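Local coordinates for penicillin-binding protein 2 (Pbp2) (PDB 5LP5) that probably cross-links peptidoglycan as a penicillin-binding transpeptidase, and forms a complex with MreC for bacterial cell wall synthesis, at residues G454-T458 against L469-L473; E179-I185 against Q200-G204; G505-L510 against S579-Y583; L103-Y107 against I119-G123; F302-P308 against F437-L442. All coordinates share one frame; numbering follows the deposited sequence.

Contact 1. Residues G454-T458 against L469-L473; sequences GKLAT and LKDPL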
# COMPACT_ATOMS: atom_id res chain seq x y z
N GLY A 454 -28.71 -27.89 -14.36
CA GLY A 454 -29.48 -28.83 -13.54
C GLY A 454 -29.16 -28.72 -12.06
O GLY A 454 -29.82 -29.35 -11.20
N LYS A 455 -28.16 -27.89 -11.76
CA LYS A 455 -27.81 -27.57 -10.38
C LYS A 455 -27.51 -26.09 -10.23
O LYS A 455 -27.18 -25.40 -11.21
CB LYS A 455 -26.64 -28.44 -9.90
CG LYS A 455 -27.02 -29.91 -9.82
CD LYS A 455 -25.86 -30.77 -9.39
CE LYS A 455 -26.17 -32.24 -9.59
NZ LYS A 455 -25.30 -33.10 -8.74
N LEU A 456 -27.64 -25.62 -8.99
CA LEU A 456 -27.67 -24.18 -8.65
C LEU A 456 -26.37 -23.65 -8.07
O LEU A 456 -25.93 -24.04 -6.99
CB LEU A 456 -28.81 -23.91 -7.66
CG LEU A 456 -29.06 -22.44 -7.29
CD1 LEU A 456 -29.51 -21.63 -8.50
CD2 LEU A 456 -30.09 -22.37 -6.17
N ALA A 457 -25.77 -22.72 -8.78
CA ALA A 457 -24.49 -22.17 -8.37
C ALA A 457 -24.71 -21.02 -7.40
O ALA A 457 -25.59 -20.20 -7.59
CB ALA A 457 -23.74 -21.66 -9.59
N THR A 458 -23.91 -20.98 -6.35
CA THR A 458 -23.81 -19.79 -5.50
C THR A 458 -22.77 -18.85 -6.12
O THR A 458 -21.57 -19.17 -6.07
CB THR A 458 -23.36 -20.15 -4.07
OG1 THR A 458 -24.36 -20.97 -3.46
CG2 THR A 458 -23.16 -18.93 -3.24
N LEU A 469 -22.23 -26.69 -5.03
CA LEU A 469 -23.46 -26.54 -5.78
C LEU A 469 -24.62 -27.03 -4.94
O LEU A 469 -24.44 -27.84 -4.04
CB LEU A 469 -23.40 -27.34 -7.08
CG LEU A 469 -22.42 -26.85 -8.13
CD1 LEU A 469 -22.44 -27.80 -9.32
CD2 LEU A 469 -22.77 -25.43 -8.56
N LYS A 470 -25.80 -26.51 -5.25
CA LYS A 470 -27.03 -26.90 -4.57
C LYS A 470 -27.97 -27.62 -5.52
O LYS A 470 -28.05 -27.29 -6.71
CB LYS A 470 -27.71 -25.67 -4.01
CG LYS A 470 -26.82 -24.87 -3.10
CD LYS A 470 -27.33 -23.47 -2.94
CE LYS A 470 -26.65 -22.82 -1.75
NZ LYS A 470 -27.31 -21.52 -1.42
N ASP A 471 -28.72 -28.59 -4.98
CA ASP A 471 -29.60 -29.44 -5.79
C ASP A 471 -31.06 -29.33 -5.34
O ASP A 471 -31.60 -30.24 -4.73
CB ASP A 471 -29.12 -30.90 -5.73
CG ASP A 471 -29.74 -31.76 -6.81
OD1 ASP A 471 -30.38 -31.22 -7.75
OD2 ASP A 471 -29.58 -33.00 -6.72
N PRO A 472 -31.72 -28.20 -5.66
CA PRO A 472 -33.08 -27.95 -5.21
C PRO A 472 -34.16 -28.55 -6.12
O PRO A 472 -35.34 -28.20 -5.98
CB PRO A 472 -33.17 -26.42 -5.21
CG PRO A 472 -32.24 -26.00 -6.30
CD PRO A 472 -31.21 -27.08 -6.48
N LEU A 473 -33.78 -29.45 -7.03
CA LEU A 473 -34.73 -30.06 -7.94
C LEU A 473 -34.90 -31.56 -7.75
O LEU A 473 -33.96 -32.26 -7.34
CB LEU A 473 -34.31 -29.78 -9.37
CG LEU A 473 -34.32 -28.31 -9.79
CD1 LEU A 473 -33.87 -28.20 -11.24
CD2 LEU A 473 -35.70 -27.72 -9.63

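Contact 2. Residues E179-I185 against Q200-G204; sequences ENQYSQI and QGKVG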
# COMPACT_ATOMS: atom_id res chain seq x y z
N GLU A 179 -10.19 -4.46 16.97
CA GLU A 179 -8.90 -4.45 16.27
C GLU A 179 -8.82 -3.54 15.03
O GLU A 179 -7.81 -3.50 14.34
CB GLU A 179 -8.46 -5.87 15.89
CG GLU A 179 -7.00 -5.89 15.47
CD GLU A 179 -6.46 -7.25 15.12
OE1 GLU A 179 -6.83 -8.25 15.78
OE2 GLU A 179 -5.64 -7.30 14.19
N ASN A 180 -9.88 -2.79 14.73
CA ASN A 180 -9.80 -1.78 13.67
C ASN A 180 -8.92 -0.58 14.08
O ASN A 180 -8.61 0.26 13.25
CB ASN A 180 -11.19 -1.26 13.30
CG ASN A 180 -12.05 -2.30 12.60
OD1 ASN A 180 -11.56 -3.16 11.88
ND2 ASN A 180 -13.37 -2.19 12.79
N GLN A 181 -8.53 -0.52 15.35
CA GLN A 181 -7.88 0.67 15.91
C GLN A 181 -6.42 0.86 15.52
O GLN A 181 -5.94 1.99 15.46
CB GLN A 181 -7.97 0.64 17.44
CG GLN A 181 -7.24 -0.54 18.08
CD GLN A 181 -6.82 -0.26 19.51
OE1 GLN A 181 -6.20 0.77 19.81
NE2 GLN A 181 -7.16 -1.17 20.39
N TYR A 182 -5.71 -0.23 15.25
CA TYR A 182 -4.26 -0.17 15.05
C TYR A 182 -3.89 0.40 13.69
O TYR A 182 -2.79 0.91 13.51
CB TYR A 182 -3.62 -1.55 15.24
CG TYR A 182 -3.80 -2.10 16.62
CD1 TYR A 182 -3.18 -1.51 17.71
CD2 TYR A 182 -4.60 -3.23 16.85
CE1 TYR A 182 -3.37 -2.01 19.00
CE2 TYR A 182 -4.79 -3.75 18.12
CZ TYR A 182 -4.17 -3.14 19.20
OH TYR A 182 -4.34 -3.65 20.47
N SER A 183 -4.81 0.29 12.74
CA SER A 183 -4.61 0.86 11.40
C SER A 183 -5.44 2.12 11.15
O SER A 183 -4.99 3.01 10.44
CB SER A 183 -4.92 -0.19 10.32
OG SER A 183 -5.91 -1.10 10.76
N GLN A 184 -6.63 2.20 11.72
CA GLN A 184 -7.62 3.23 11.37
C GLN A 184 -7.97 3.21 9.87
O GLN A 184 -8.28 4.25 9.28
CB GLN A 184 -7.19 4.62 11.86
CG GLN A 184 -8.07 5.20 12.98
CD GLN A 184 -7.59 4.84 14.38
OE1 GLN A 184 -6.49 5.21 14.77
NE2 GLN A 184 -8.42 4.14 15.14
N ILE A 185 -7.93 2.02 9.29
CA ILE A 185 -8.28 1.79 7.89
C ILE A 185 -9.20 0.57 7.83
O ILE A 185 -8.79 -0.55 8.13
CB ILE A 185 -7.03 1.53 7.01
CG1 ILE A 185 -6.12 2.76 7.00
CG2 ILE A 185 -7.41 1.17 5.58
CD1 ILE A 185 -6.77 4.01 6.47
N GLN A 200 -7.12 -7.02 6.39
CA GLN A 200 -6.46 -6.24 7.42
C GLN A 200 -5.38 -7.04 8.12
O GLN A 200 -4.34 -6.51 8.48
CB GLN A 200 -7.48 -5.77 8.45
CG GLN A 200 -6.91 -4.78 9.44
CD GLN A 200 -7.96 -3.82 9.93
OE1 GLN A 200 -8.86 -4.20 10.68
NE2 GLN A 200 -7.85 -2.56 9.50
N GLY A 201 -5.64 -8.32 8.34
CA GLY A 201 -4.70 -9.16 9.07
C GLY A 201 -4.73 -8.94 10.57
O GLY A 201 -5.56 -8.21 11.08
N LYS A 202 -3.81 -9.59 11.27
CA LYS A 202 -3.75 -9.55 12.74
C LYS A 202 -2.51 -8.76 13.17
O LYS A 202 -1.44 -8.93 12.57
CB LYS A 202 -3.67 -10.95 13.34
CG LYS A 202 -4.74 -11.91 12.85
CD LYS A 202 -4.26 -13.36 12.86
CE LYS A 202 -4.24 -13.93 14.27
NZ LYS A 202 -5.62 -14.09 14.81
N VAL A 203 -2.64 -7.91 14.18
CA VAL A 203 -1.47 -7.24 14.72
C VAL A 203 -0.61 -8.21 15.51
O VAL A 203 -1.09 -9.22 16.01
CB VAL A 203 -1.80 -6.09 15.69
CG1 VAL A 203 -2.37 -4.90 14.94
CG2 VAL A 203 -2.69 -6.58 16.84
N GLY A 204 0.66 -7.87 15.60
CA GLY A 204 1.56 -8.51 16.52
C GLY A 204 2.05 -7.40 17.41
O GLY A 204 1.65 -6.24 17.27

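Contact 3. Residues G505-L510 against S579-Y583; sequences GSKITL and SNKLY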
# COMPACT_ATOMS: atom_id res chain seq x y z
N GLY A 505 -23.74 -13.52 -35.73
CA GLY A 505 -22.34 -13.08 -35.63
C GLY A 505 -21.67 -13.61 -34.36
O GLY A 505 -20.78 -12.96 -33.82
N SER A 506 -22.10 -14.79 -33.90
CA SER A 506 -21.58 -15.40 -32.68
C SER A 506 -20.75 -16.62 -33.03
O SER A 506 -21.21 -17.50 -33.75
CB SER A 506 -22.72 -15.83 -31.74
OG SER A 506 -22.21 -16.62 -30.66
N LYS A 507 -19.53 -16.68 -32.49
CA LYS A 507 -18.61 -17.77 -32.80
C LYS A 507 -18.97 -19.12 -32.14
O LYS A 507 -18.43 -20.16 -32.48
CB LYS A 507 -17.18 -17.34 -32.47
CG LYS A 507 -16.63 -16.40 -33.53
CD LYS A 507 -15.53 -15.45 -33.05
CE LYS A 507 -15.18 -14.44 -34.13
NZ LYS A 507 -14.94 -15.05 -35.47
N ILE A 508 -19.91 -19.09 -31.20
CA ILE A 508 -20.35 -20.28 -30.50
C ILE A 508 -21.87 -20.34 -30.55
O ILE A 508 -22.54 -19.33 -30.83
CB ILE A 508 -19.94 -20.20 -29.00
CG1 ILE A 508 -18.43 -19.99 -28.84
CG2 ILE A 508 -20.36 -21.45 -28.23
CD1 ILE A 508 -17.60 -21.17 -29.29
N THR A 509 -22.42 -21.52 -30.26
CA THR A 509 -23.86 -21.68 -30.14
C THR A 509 -24.39 -21.19 -28.81
O THR A 509 -23.89 -21.58 -27.76
CB THR A 509 -24.29 -23.13 -30.35
OG1 THR A 509 -23.68 -23.65 -31.53
CG2 THR A 509 -25.78 -23.20 -30.53
N LEU A 510 -25.41 -20.34 -28.90
CA LEU A 510 -26.02 -19.68 -27.77
C LEU A 510 -27.43 -20.19 -27.50
O LEU A 510 -28.12 -20.68 -28.40
CB LEU A 510 -26.08 -18.17 -28.03
CG LEU A 510 -24.77 -17.38 -27.96
CD1 LEU A 510 -24.88 -16.00 -28.58
CD2 LEU A 510 -24.34 -17.23 -26.52
N SER A 579 -19.84 -13.03 -25.40
CA SER A 579 -19.61 -14.47 -25.68
C SER A 579 -18.43 -14.71 -26.65
O SER A 579 -17.75 -15.74 -26.57
CB SER A 579 -20.88 -15.13 -26.22
OG SER A 579 -21.12 -14.74 -27.55
N ASN A 580 -18.21 -13.75 -27.55
CA ASN A 580 -17.06 -13.74 -28.46
C ASN A 580 -15.74 -13.43 -27.75
O ASN A 580 -14.70 -14.01 -28.08
CB ASN A 580 -17.27 -12.71 -29.58
CG ASN A 580 -18.18 -13.22 -30.68
OD1 ASN A 580 -18.61 -14.37 -30.69
ND2 ASN A 580 -18.45 -12.35 -31.65
N LYS A 581 -15.78 -12.49 -26.81
CA LYS A 581 -14.61 -12.16 -25.99
C LYS A 581 -14.13 -13.38 -25.18
O LYS A 581 -12.94 -13.57 -24.99
CB LYS A 581 -14.95 -10.97 -25.07
CG LYS A 581 -13.82 -10.46 -24.18
CD LYS A 581 -12.61 -9.97 -24.94
CE LYS A 581 -12.90 -8.74 -25.77
NZ LYS A 581 -11.63 -8.30 -26.43
N LEU A 582 -15.06 -14.21 -24.70
CA LEU A 582 -14.71 -15.46 -23.99
C LEU A 582 -14.10 -16.50 -24.95
O LEU A 582 -13.32 -17.35 -24.54
CB LEU A 582 -15.95 -16.05 -23.31
CG LEU A 582 -16.61 -15.23 -22.20
CD1 LEU A 582 -18.01 -15.73 -21.88
CD2 LEU A 582 -15.79 -15.23 -20.92
N TYR A 583 -14.49 -16.42 -26.21
CA TYR A 583 -13.98 -17.27 -27.27
C TYR A 583 -12.59 -16.81 -27.63
O TYR A 583 -11.63 -17.58 -27.61
CB TYR A 583 -14.89 -17.13 -28.50
CG TYR A 583 -14.57 -18.01 -29.69
CD1 TYR A 583 -14.85 -19.37 -29.65
CD2 TYR A 583 -14.03 -17.48 -30.86
CE1 TYR A 583 -14.56 -20.18 -30.73
CE2 TYR A 583 -13.75 -18.29 -31.94
CZ TYR A 583 -14.01 -19.63 -31.87
OH TYR A 583 -13.75 -20.44 -32.95

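Contact 4. Residues L103-Y107 against I119-G123; sequences LLNNY and IKVVG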
# COMPACT_ATOMS: atom_id res chain seq x y z
N LEU A 103 -2.90 24.70 8.66
CA LEU A 103 -2.01 23.82 9.40
C LEU A 103 -2.20 23.88 10.93
O LEU A 103 -1.95 22.89 11.60
CB LEU A 103 -0.55 24.07 8.99
CG LEU A 103 -0.24 23.74 7.51
CD1 LEU A 103 1.11 24.29 7.08
CD2 LEU A 103 -0.34 22.23 7.24
N LEU A 104 -2.61 25.03 11.48
CA LEU A 104 -3.12 25.04 12.87
C LEU A 104 -4.21 23.98 12.99
O LEU A 104 -4.18 23.11 13.87
CB LEU A 104 -3.72 26.42 13.26
CG LEU A 104 -4.98 26.48 14.19
CD1 LEU A 104 -4.68 26.10 15.64
CD2 LEU A 104 -5.67 27.84 14.12
N ASN A 105 -5.18 24.10 12.09
CA ASN A 105 -6.43 23.35 12.20
C ASN A 105 -6.13 21.86 12.20
O ASN A 105 -6.71 21.10 12.99
CB ASN A 105 -7.39 23.73 11.05
CG ASN A 105 -8.85 23.74 11.47
OD1 ASN A 105 -9.20 23.79 12.65
ND2 ASN A 105 -9.73 23.75 10.48
N ASN A 106 -5.21 21.46 11.32
CA ASN A 106 -4.76 20.08 11.25
C ASN A 106 -4.14 19.61 12.55
O ASN A 106 -4.28 18.44 12.89
CB ASN A 106 -3.76 19.89 10.10
CG ASN A 106 -4.45 19.67 8.76
OD1 ASN A 106 -5.18 18.70 8.59
ND2 ASN A 106 -4.20 20.56 7.81
N TYR A 107 -3.47 20.49 13.28
CA TYR A 107 -2.83 20.09 14.53
C TYR A 107 -3.83 19.46 15.51
O TYR A 107 -3.79 18.25 15.74
CB TYR A 107 -2.04 21.22 15.18
CG TYR A 107 -1.10 20.70 16.24
CD1 TYR A 107 0.05 20.00 15.89
CD2 TYR A 107 -1.39 20.84 17.60
CE1 TYR A 107 0.90 19.49 16.85
CE2 TYR A 107 -0.54 20.32 18.58
CZ TYR A 107 0.62 19.65 18.20
OH TYR A 107 1.49 19.14 19.14
N ILE A 119 1.69 13.61 16.33
CA ILE A 119 0.53 14.17 15.62
C ILE A 119 0.83 14.53 14.15
O ILE A 119 1.77 15.27 13.86
CB ILE A 119 0.01 15.44 16.33
CG1 ILE A 119 -0.49 15.08 17.73
CG2 ILE A 119 -1.09 16.12 15.51
CD1 ILE A 119 -1.05 16.23 18.56
N LYS A 120 -0.00 14.05 13.23
CA LYS A 120 0.23 14.23 11.78
C LYS A 120 -0.16 15.62 11.27
O LYS A 120 -1.33 15.90 11.11
CB LYS A 120 -0.53 13.15 10.98
CG LYS A 120 -0.30 13.24 9.47
CD LYS A 120 -0.86 12.03 8.73
CE LYS A 120 -2.37 12.10 8.66
NZ LYS A 120 -2.96 10.81 8.22
N VAL A 121 0.81 16.47 10.96
CA VAL A 121 0.50 17.82 10.46
C VAL A 121 0.17 17.88 8.96
O VAL A 121 -0.87 18.43 8.56
CB VAL A 121 1.63 18.82 10.74
CG1 VAL A 121 1.25 20.21 10.25
CG2 VAL A 121 1.95 18.85 12.23
N VAL A 122 1.07 17.39 8.12
CA VAL A 122 0.77 17.18 6.70
C VAL A 122 0.74 15.69 6.44
O VAL A 122 1.62 14.97 6.89
CB VAL A 122 1.82 17.79 5.76
CG1 VAL A 122 1.37 17.66 4.32
CG2 VAL A 122 2.04 19.26 6.09
N GLY A 123 -0.26 15.25 5.71
CA GLY A 123 -0.41 13.84 5.38
C GLY A 123 -0.50 13.68 3.88
O GLY A 123 -0.57 14.66 3.14

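Contact 5. Residues F302-P308 against F437-L442; sequences FANALYP and FLATPL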
# COMPACT_ATOMS: atom_id res chain seq x y z
N PHE A 302 -26.42 -5.05 -9.59
CA PHE A 302 -26.52 -6.52 -9.71
C PHE A 302 -26.95 -7.22 -8.40
O PHE A 302 -27.47 -8.34 -8.45
CB PHE A 302 -25.23 -7.15 -10.31
CG PHE A 302 -23.96 -6.90 -9.51
CD1 PHE A 302 -23.67 -7.63 -8.37
CD2 PHE A 302 -23.04 -5.94 -9.94
CE1 PHE A 302 -22.51 -7.39 -7.63
CE2 PHE A 302 -21.88 -5.71 -9.20
CZ PHE A 302 -21.62 -6.44 -8.05
N ALA A 303 -26.76 -6.54 -7.27
CA ALA A 303 -27.07 -7.10 -5.93
C ALA A 303 -28.00 -6.24 -5.05
O ALA A 303 -28.62 -6.77 -4.12
CB ALA A 303 -25.78 -7.36 -5.17
N ASN A 304 -28.07 -4.94 -5.32
CA ASN A 304 -28.84 -4.02 -4.46
C ASN A 304 -29.80 -3.14 -5.25
O ASN A 304 -29.91 -1.93 -5.00
CB ASN A 304 -27.89 -3.17 -3.62
CG ASN A 304 -27.10 -4.00 -2.64
OD1 ASN A 304 -25.90 -4.25 -2.81
ND2 ASN A 304 -27.78 -4.49 -1.62
N ALA A 305 -30.49 -3.76 -6.20
CA ALA A 305 -31.46 -3.09 -7.07
C ALA A 305 -32.44 -4.13 -7.55
O ALA A 305 -32.03 -5.26 -7.89
CB ALA A 305 -30.80 -2.43 -8.26
N LEU A 306 -33.71 -3.74 -7.57
CA LEU A 306 -34.81 -4.64 -7.90
C LEU A 306 -35.52 -4.20 -9.20
O LEU A 306 -35.78 -3.02 -9.41
CB LEU A 306 -35.80 -4.71 -6.73
CG LEU A 306 -35.37 -5.49 -5.46
CD1 LEU A 306 -36.28 -5.23 -4.26
CD2 LEU A 306 -35.28 -6.99 -5.75
N TYR A 307 -35.80 -5.16 -10.07
CA TYR A 307 -36.49 -4.89 -11.33
C TYR A 307 -37.49 -6.02 -11.58
O TYR A 307 -37.27 -7.14 -11.13
CB TYR A 307 -35.51 -4.84 -12.50
CG TYR A 307 -34.32 -3.91 -12.39
CD1 TYR A 307 -33.11 -4.35 -11.88
CD2 TYR A 307 -34.39 -2.63 -12.88
CE1 TYR A 307 -32.02 -3.51 -11.81
CE2 TYR A 307 -33.30 -1.78 -12.83
CZ TYR A 307 -32.11 -2.23 -12.30
OH TYR A 307 -31.01 -1.40 -12.24
N PRO A 308 -38.60 -5.74 -12.30
CA PRO A 308 -39.49 -6.82 -12.72
C PRO A 308 -38.76 -7.72 -13.72
O PRO A 308 -38.19 -7.21 -14.68
CB PRO A 308 -40.67 -6.10 -13.39
CG PRO A 308 -40.55 -4.67 -13.01
CD PRO A 308 -39.09 -4.41 -12.73
N PHE A 437 -43.83 -8.53 -8.93
CA PHE A 437 -42.67 -9.45 -9.03
C PHE A 437 -41.39 -8.64 -9.22
O PHE A 437 -41.30 -7.86 -10.16
CB PHE A 437 -42.86 -10.42 -10.21
CG PHE A 437 -42.02 -11.70 -10.14
CD1 PHE A 437 -40.83 -11.79 -9.41
CD2 PHE A 437 -42.42 -12.84 -10.85
CE1 PHE A 437 -40.10 -12.97 -9.38
CE2 PHE A 437 -41.69 -14.01 -10.82
CZ PHE A 437 -40.52 -14.08 -10.08
N LEU A 438 -40.42 -8.84 -8.32
CA LEU A 438 -39.10 -8.19 -8.40
C LEU A 438 -37.90 -9.14 -8.16
O LEU A 438 -37.91 -9.99 -7.26
CB LEU A 438 -39.01 -7.04 -7.41
CG LEU A 438 -39.99 -5.91 -7.62
CD1 LEU A 438 -39.86 -4.93 -6.46
CD2 LEU A 438 -39.75 -5.23 -8.96
N ALA A 439 -36.86 -8.97 -8.97
CA ALA A 439 -35.67 -9.77 -8.83
C ALA A 439 -34.44 -8.92 -9.05
O ALA A 439 -34.54 -7.80 -9.53
CB ALA A 439 -35.69 -10.92 -9.82
N THR A 440 -33.30 -9.47 -8.63
CA THR A 440 -31.97 -8.88 -8.85
C THR A 440 -31.33 -9.57 -10.04
O THR A 440 -31.60 -10.73 -10.29
CB THR A 440 -31.05 -9.06 -7.61
OG1 THR A 440 -30.95 -10.46 -7.24
CG2 THR A 440 -31.55 -8.24 -6.41
N PRO A 441 -30.50 -8.84 -10.81
CA PRO A 441 -29.70 -9.49 -11.84
C PRO A 441 -28.96 -10.73 -11.37
O PRO A 441 -28.81 -11.66 -12.15
CB PRO A 441 -28.73 -8.40 -12.26
CG PRO A 441 -29.52 -7.15 -12.10
CD PRO A 441 -30.41 -7.38 -10.91
N LEU A 442 -28.53 -10.75 -10.11
CA LEU A 442 -27.94 -11.97 -9.55
C LEU A 442 -28.93 -13.16 -9.56
O LEU A 442 -28.58 -14.27 -9.96
CB LEU A 442 -27.39 -11.72 -8.15
CG LEU A 442 -25.94 -11.18 -8.09
CD1 LEU A 442 -25.57 -10.77 -6.66
CD2 LEU A 442 -24.91 -12.17 -8.59

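Contact 1. Residues G454-T458 against L469-L473
G454, the residue at which the chain leaves helix 441-453, directs its carbonyl O towards the methyl CD1 of L473 at 4.2 Å. K455 comes next, its CB 3.7 Å from K470 O. Its CG points back beside the backbone N and the rest of the chain is extended, passing D471 at a slant; K455 NZ stays 4.7 Å from D471 OD2, an oxygen that is salt-bridged to K478 of helix 475-493. At L456 the backbones pair in a single antiparallel, hydrogen-bonded bridge with K470. L456 N gives to K470 O over 2.9 Å, nearly straight at 170° and in the carbonyl plane. The return bond, K470 N to L456 O, measures 3.0 Å, with the donor tilted 20° from that plane. With CG anti to the backbone N (chi1 -175°), the L456 branches pack on A446 and L450 of helix 441-453, while L456 CB meets P472 CD at 4.1 Å. A457 offers its CB to L469 CD2 at 4.0 Å, and T458 OG1 lies 3.4 Å from K470 CE as the extended lysine crosses it. The loop joining helices 441-453 and 475-493 is thus pinned to itself by two main-chain bonds, with aliphatic contacts around them. D471 ties it to the second helix through K478, outside both segments, and K455 would probably add a weaker, longer-range attraction to the same carboxylate.

Contact 2. Residues E179-I185 against Q200-G204
E179 OE2 accepts the backbone N-H of V203 over 3.1 Å, a bond of 147° in which the donor stands 44° out of the carboxylate plane. The reach comes from a glutamate chain that is stretched out, with CG anti to the backbone N, and that meets V203 from the opposite direction. Its CG also lies in the plane of the Y182 ring, at the edge, while Q181 CG sits over the centre of one ring face. V203 in turn brings CG1 to within 3.4 Å of Y182 CD2 and CG2 to 3.7 Å from Y182 CE2; the valine crosses the tyrosine at about a right angle, and CG1 approaches the ring obliquely. F48 meets the same ring.

This joins two connecting pieces of the region matching the PBP dimerisation domain: a 3-10 turn with the loop after it, leading into strand 185-187, and the exit from helix 196-200, where G201 takes positive phi before strand 204-210. The backbone of K202 and G204 is tied further, to S226 and L49 respectively.

Beside the apolar group, the long Q200 side chain brings its amide up to N180 and S183. The N180 and Q200 side chains cross at about a right angle, with their amide planes 58° apart, and N180 ND2 is bonded to D173 O. As modelled, Q200 OE1 lies 3.1 Å from N180 OD1, two acceptors facing each other, and NE2 turns to S183 OG at a poor angle for a hydrogen bond, so the orientation of the Q200 amide is doubtful at this resolution.

Contact 3. Residues G505-L510 against S579-Y583
N580 grips the backbone on both sides of S506 with the two ends of its amide. ND2 donates to G505 O over 3.2 Å at 164°, lying in the carbonyl plane, and the acceptor is close to the amide plane of N580 as well. OD1 receives K507 N over 3.1 Å, almost straight at 175°, with the donor tilted modestly from the plane of the side-chain C=O. One amide thus satisfies an acceptor and a donor of the loop, much as the main chain of an adjacent strand would.

S506 looks after its own hydroxyl: OG donates to I508 O over 2.7 Å and links the loop to itself. S579 OG is bonded back to V576 O of its own helix, 572-584, and its CB meets L510 CD2 at 4.1 Å. L510 O is taken by N493 ND2 of helix 475-493.

Above this polar clasp stands the Y583 ring, which its first torsion (CG anti to the backbone N, chi1 -176°) carries out towards the loop. K507 CB lies over one face, 3.7 Å from the ring centroid, a CH-pi contact offset toward the rim, and the lysine chain crosses the ring at about a right angle. I508 CD1 comes to Y583 CD1 at 3.3 Å, obliquely.

The C-terminal helix is thereby fastened to the loop that enters strand 511-517 by uncharged groups: the N580 amide pairs with G505 O and K507 N, and Y583 packs against the aliphatic parts of K507 and I508, with no salt bridge between the two segments.

Contact 4. Residues L103-Y107 against I119-G123
The Y107 ring takes I119 over one face and V121 at its edge. I119 CD1 stands 4.2 Å from the ring centroid, 27° off the normal, a CH-pi contact in which the isoleucine crosses the tyrosine at about a right angle; V121 CG2 lies near the ring plane, 4.3 Å from Y107 CD1. The ring is placed there by a first torsion that sets CG anti to the backbone N (chi1 -165°). Its hydroxyl makes a weak hydrogen bond to P76 O, and L84 and L75 also touch the side chain.

Helix 102-107 is here laid against strand 118-125 of the mixed sheet in the region matching the PBP dimerisation domain. The strand turns a corner at V121 and V122, which both face V73 in a classic beta bulge. L103 CD2 touches both valines, 4.0 Å from V121 CG1 and also 4.0 Å from V122 CG2. L103 further touches I88 and Q92 of helix 81-94, and V122 touches I91.

No hydrogen bond spans the contact. N106 sets its CB 3.6 Å from V121 O, while its amide turns to its own neighbourhood, OD1 bonding K109 NZ and ND2 weakly bonding T102 O.

Contact 5. Residues F302-P308 against F437-L442
F302 holds its CG between the backbone N and the carbonyl carbon (chi1 59°), a torsion that lays the ring alongside L442, both side chains pointing the same way; L442 CD1 sits at the ring edge, 4.0 Å from F302 CD1. T440 has a similar first torsion (55°), which lets OG1 cap a backbone N at the start of helix 441-453 and turns CG2 to 3.4 Å from A305 O. Q443 OE1 accepts T440 N in return, a reciprocal pattern consistent with a capping box.

L442 N, in the first turn of that helix, donates to F302 O over 3.1 Å in the carbonyl plane. Further along, Y307 and A439 form a single antiparallel, hydrogen-bonded bridge: Y307 N to A439 O spans 3.0 Å, and A439 N to Y307 O spans 2.9 Å at 170°. Side chains flank this bridge, with L306 CB 4.0 Å from L438 CB and P308 CD 3.9 Å from L438 CD2. The Y307 ring meets P441 CD at its edge, 4.2 Å from CD1, and sends its hydroxyl to E563 OE2.

Segment 302-308 runs toward the helix start bearing the probable SxxK motif. Three hydrogen bonds between the two segments anchor its backbone to a capped helix start and satisfy polar main-chain atoms in a mostly buried apolar setting.

Contacts 1, 3 and 5 belong to the transpeptidase part, and contacts 2 and 4 to the region matching the dimerisation domain. Helix 441-453 connects contacts 5 and 1: T440 caps its start and G454 follows its end, with nearest atoms of the two contacts about 7 Å apart. Segment 302-308 of contact 5 precedes the probable SxxK motif (S311, K314), while segment 505-510 of contact 3 leads into strand 511-517, which carries K513 of the probable K(T/S)G-type motif; nearest atoms of these contacts are about 15 Å apart. Contacts 2 and 4 approach to about 8 Å. Contact 4 lies far from the transpeptidase contacts, its centre 46 Å from that of contact 5 and 56 Å from that of contact 3.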